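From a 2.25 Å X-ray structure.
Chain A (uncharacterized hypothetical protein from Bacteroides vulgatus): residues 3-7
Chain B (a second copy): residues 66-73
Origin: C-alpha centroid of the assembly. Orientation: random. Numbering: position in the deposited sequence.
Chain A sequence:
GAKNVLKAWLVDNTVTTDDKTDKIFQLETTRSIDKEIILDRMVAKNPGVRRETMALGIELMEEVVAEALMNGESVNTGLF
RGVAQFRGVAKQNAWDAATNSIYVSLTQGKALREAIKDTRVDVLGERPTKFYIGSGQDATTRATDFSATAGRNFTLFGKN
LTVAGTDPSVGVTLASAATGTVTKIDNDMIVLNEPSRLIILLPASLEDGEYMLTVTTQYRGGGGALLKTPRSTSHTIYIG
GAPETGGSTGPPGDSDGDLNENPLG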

ATOM      1  N   LYS A   3      -1.288  15.921 -19.397  1.00 60.59           N
ATOM      2  CA  LYS A   3      -2.517  15.252 -19.822  1.00 59.71           C
ATOM      3  C   LYS A   3      -3.485  15.003 -18.627  1.00 60.83           C
ATOM      4  O   LYS A   3      -4.679  15.337 -18.715  1.00 62.44           O
ATOM      5  CB  LYS A   3      -2.191  13.918 -20.521  1.00 61.73           C
ATOM      6  N   ASN A   4      -2.987  14.401 -17.527  1.00 50.88           N
ATOM      7  CA  ASN A   4      -3.858  14.106 -16.387  1.00 47.39           C
ATOM      8  C   ASN A   4      -3.855  15.250 -15.383  1.00 45.58           C
ATOM      9  O   ASN A   4      -2.861  15.960 -15.266  1.00 42.58           O
ATOM     10  CB  ASN A   4      -3.443  12.828 -15.745  1.00 45.68           C
ATOM     11  CG  ASN A   4      -3.504  11.670 -16.707  1.00 60.99           C
ATOM     12  OD1 ASN A   4      -4.578  11.299 -17.222  1.00 53.05           O
ATOM     13  ND2 ASN A   4      -2.344  11.082 -16.963  1.00 49.47           N
ATOM     14  N   VAL A   5      -5.002  15.475 -14.711  1.00 39.68           N
ATOM     15  CA  VAL A   5      -5.131  16.596 -13.783  1.00 38.39           C
ATOM     16  C   VAL A   5      -5.706  16.126 -12.450  1.00 39.05           C
ATOM     17  O   VAL A   5      -6.766  15.500 -12.405  1.00 38.13           O
ATOM     18  CB  VAL A   5      -5.982  17.772 -14.364  1.00 42.06           C
ATOM     19  CG1 VAL A   5      -6.003  18.956 -13.405  1.00 41.90           C
ATOM     20  CG2 VAL A   5      -5.478  18.210 -15.731  1.00 41.91           C
ATOM     21  N   LEU A   6      -4.971  16.426 -11.366  1.00 34.54           N
ATOM     22  CA  LEU A   6      -5.382  16.185  -9.985  1.00 33.40           C
ATOM     23  C   LEU A   6      -5.755  17.534  -9.372  1.00 38.31           C
ATOM     24  O   LEU A   6      -4.952  18.473  -9.412  1.00 37.31           O
ATOM     25  CB  LEU A   6      -4.278  15.460  -9.142  1.00 32.17           C
ATOM     26  CG  LEU A   6      -3.803  14.073  -9.573  1.00 32.05           C
ATOM     27  CD1 LEU A   6      -2.655  13.616  -8.734  1.00 28.78           C
ATOM     28  CD2 LEU A   6      -4.899  13.059  -9.505  1.00 30.30           C
ATOM     29  N   LYS A   7      -6.991  17.650  -8.865  1.00 36.42           N
ATOM     30  CA  LYS A   7      -7.490  18.872  -8.214  1.00 36.64           C
ATOM     31  C   LYS A   7      -7.195  18.777  -6.723  1.00 39.79           C
ATOM     32  O   LYS A   7      -7.486  17.757  -6.109  1.00 37.14           O
ATOM     33  CB  LYS A   7      -8.995  19.061  -8.495  1.00 39.79           C
ATOM     34  CG  LYS A   7      -9.304  19.435  -9.945  1.00 53.40           C
ATOM     35  CD  LYS A   7     -10.803  19.385 -10.239  1.00 66.94           C
ATOM     36  CE  LYS A   7     -11.099  19.540 -11.712  1.00 88.46           C
ATOM     37  NZ  LYS A   7     -12.550  19.382 -12.008  1.00101.02           N
TER
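Chain B, residues 66-73: AEALMNGE

Chain B approaches the strand Asn A4 to Lys A7 with the last turn of a helix and the loop that follows. The N-to-C directions of helix and strand differ by 37°, with a closest axial approach of 8.0 Å, and the register runs the same way in both: CA to CA, Asn A4 lies 5.5 Å from Met B70, Val A5 5.2 Å from Asn B71 and Leu A6 5.3 Å from Gly B72. Ala B66, at phi/psi -61/-44°, is helical and makes no contact, but its O accepts from Met B70 N at 3.1 Å. Glu B67 O receives Asn B71 ND2 at 2.8 Å, and Ala B68 points away. Leu B69 O lies 3.5 Å from Leu A6 CD2. At Met B70, a selenomethionine, CB packs 3.5 Å from Asn A4 CB, while its O is 3.5 Å from Val A5 N at an angle too poor for a hydrogen bond. Asn B71 (chi1 m) points its CA-to-CB bond away, yet its amide returns to the strand: ND2 donates to Asn A4 OD1 (2.8 Å, 142°), and OD1 accepts from Val A5 N (3.3 Å, 170°). A water also bridges Asn B71 OD1 (3.0 Å) and Lys A3 O (3.1 Å). Gly B72, with phi +80°, brings its N within 3.4 Å of Leu A6 CD2; Glu B73 then points away, without contact.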

ATOM      1  N   ALA B  66      -4.860   3.468 -14.522  1.00 30.17           N
ATOM      2  CA  ALA B  66      -3.851   4.540 -14.447  1.00 31.15           C
ATOM      3  C   ALA B  66      -4.476   5.911 -14.758  1.00 35.18           C
ATOM      4  O   ALA B  66      -4.213   6.857 -14.015  1.00 34.90           O
ATOM      5  CB  ALA B  66      -2.666   4.270 -15.390  1.00 30.92           C
ATOM      6  N   GLU B  67      -5.335   5.996 -15.802  1.00 31.68           N
ATOM      7  CA  GLU B  67      -6.032   7.240 -16.186  1.00 34.14           C
ATOM      8  C   GLU B  67      -7.007   7.713 -15.083  1.00 35.08           C
ATOM      9  O   GLU B  67      -7.051   8.901 -14.795  1.00 33.05           O
ATOM     10  CB  GLU B  67      -6.801   7.084 -17.516  1.00 36.28           C
ATOM     11  CG  GLU B  67      -5.902   7.031 -18.741  1.00 52.54           C
ATOM     12  CD  GLU B  67      -6.524   6.503 -20.028  1.00 77.04           C
ATOM     13  OE1 GLU B  67      -7.767   6.348 -20.089  1.00 58.31           O
ATOM     14  OE2 GLU B  67      -5.754   6.228 -20.976  1.00 74.54           O
ATOM     15  N   ALA B  68      -7.755   6.774 -14.474  1.00 30.79           N
ATOM     16  CA  ALA B  68      -8.718   7.040 -13.401  1.00 30.51           C
ATOM     17  C   ALA B  68      -8.023   7.616 -12.176  1.00 33.58           C
ATOM     18  O   ALA B  68      -8.473   8.611 -11.641  1.00 33.38           O
ATOM     19  CB  ALA B  68      -9.457   5.761 -13.035  1.00 30.46           C
ATOM     20  N   LEU B  69      -6.904   7.011 -11.762  1.00 30.32           N
ATOM     21  CA  LEU B  69      -6.114   7.449 -10.619  1.00 29.11           C
ATOM     22  C   LEU B  69      -5.506   8.824 -10.819  1.00 34.03           C
ATOM     23  O   LEU B  69      -5.515   9.654  -9.893  1.00 33.49           O
ATOM     24  CB  LEU B  69      -4.991   6.441 -10.354  1.00 27.98           C
ATOM     25  CG  LEU B  69      -5.426   5.141  -9.713  1.00 30.80           C
ATOM     26  CD1 LEU B  69      -4.362   4.102  -9.847  1.00 29.14           C
ATOM     27  CD2 LEU B  69      -5.873   5.353  -8.258  1.00 28.62           C
HETATM   28  N   MSE B  70      -4.996   9.067 -12.039  1.00 29.91           N
HETATM   29  CA  MSE B  70      -4.313  10.306 -12.410  1.00 29.35           C
HETATM   30  C   MSE B  70      -5.312  11.430 -12.690  1.00 34.07           C
HETATM   31  O   MSE B  70      -4.900  12.574 -12.814  1.00 34.39           O
HETATM   32  CB  MSE B  70      -3.365  10.063 -13.602  1.00 31.26           C
HETATM   33  CG  MSE B  70      -2.123   9.252 -13.205  1.00 37.47           C
HETATM   34 SE   MSE B  70      -1.222  10.074 -11.668  0.75 47.05          SE
HETATM   35  CE  MSE B  70      -1.656   8.819 -10.283  1.00 42.86           C
ATOM     36  N   ASN B  71      -6.615  11.130 -12.664  1.00 31.76           N
ATOM     37  CA  ASN B  71      -7.642  12.141 -12.776  1.00 32.54           C
ATOM     38  C   ASN B  71      -8.437  12.198 -11.450  1.00 35.10           C
ATOM     39  O   ASN B  71      -9.500  12.791 -11.380  1.00 33.91           O
ATOM     40  CB  ASN B  71      -8.517  11.944 -14.024  1.00 37.92           C
ATOM     41  CG  ASN B  71      -7.721  12.381 -15.247  1.00 60.62           C
ATOM     42  OD1 ASN B  71      -7.580  13.589 -15.528  1.00 55.17           O
ATOM     43  ND2 ASN B  71      -7.007  11.432 -15.875  1.00 48.12           N
ATOM     44  N   GLY B  72      -7.830  11.685 -10.386  1.00 32.10           N
ATOM     45  CA  GLY B  72      -8.307  11.855  -9.022  1.00 32.12           C
ATOM     46  C   GLY B  72      -9.432  10.993  -8.527  1.00 35.30           C
ATOM     47  O   GLY B  72     -10.031  11.302  -7.500  1.00 34.51           O
ATOM     48  N   GLU B  73      -9.698   9.895  -9.227  1.00 31.09           N
ATOM     49  CA  GLU B  73     -10.709   8.961  -8.794  1.00 29.97           C
ATOM     50  C   GLU B  73     -10.074   7.898  -7.886  1.00 33.62           C
ATOM     51  O   GLU B  73      -8.890   7.570  -8.022  1.00 31.74           O
ATOM     52  CB  GLU B  73     -11.388   8.309 -10.003  1.00 30.72           C
ATOM     53  CG  GLU B  73     -12.059   9.274 -10.977  1.00 35.96           C
ATOM     54  CD  GLU B  73     -12.549   8.644 -12.275  1.00 47.93           C
ATOM     55  OE1 GLU B  73     -12.008   7.584 -12.652  1.00 37.62           O
ATOM     56  OE2 GLU B  73     -13.464   9.205 -12.920  1.00 46.52           O
TER
HETATM   57  O   HOH W   1      -7.629  14.474 -18.400  1.00 63.95           O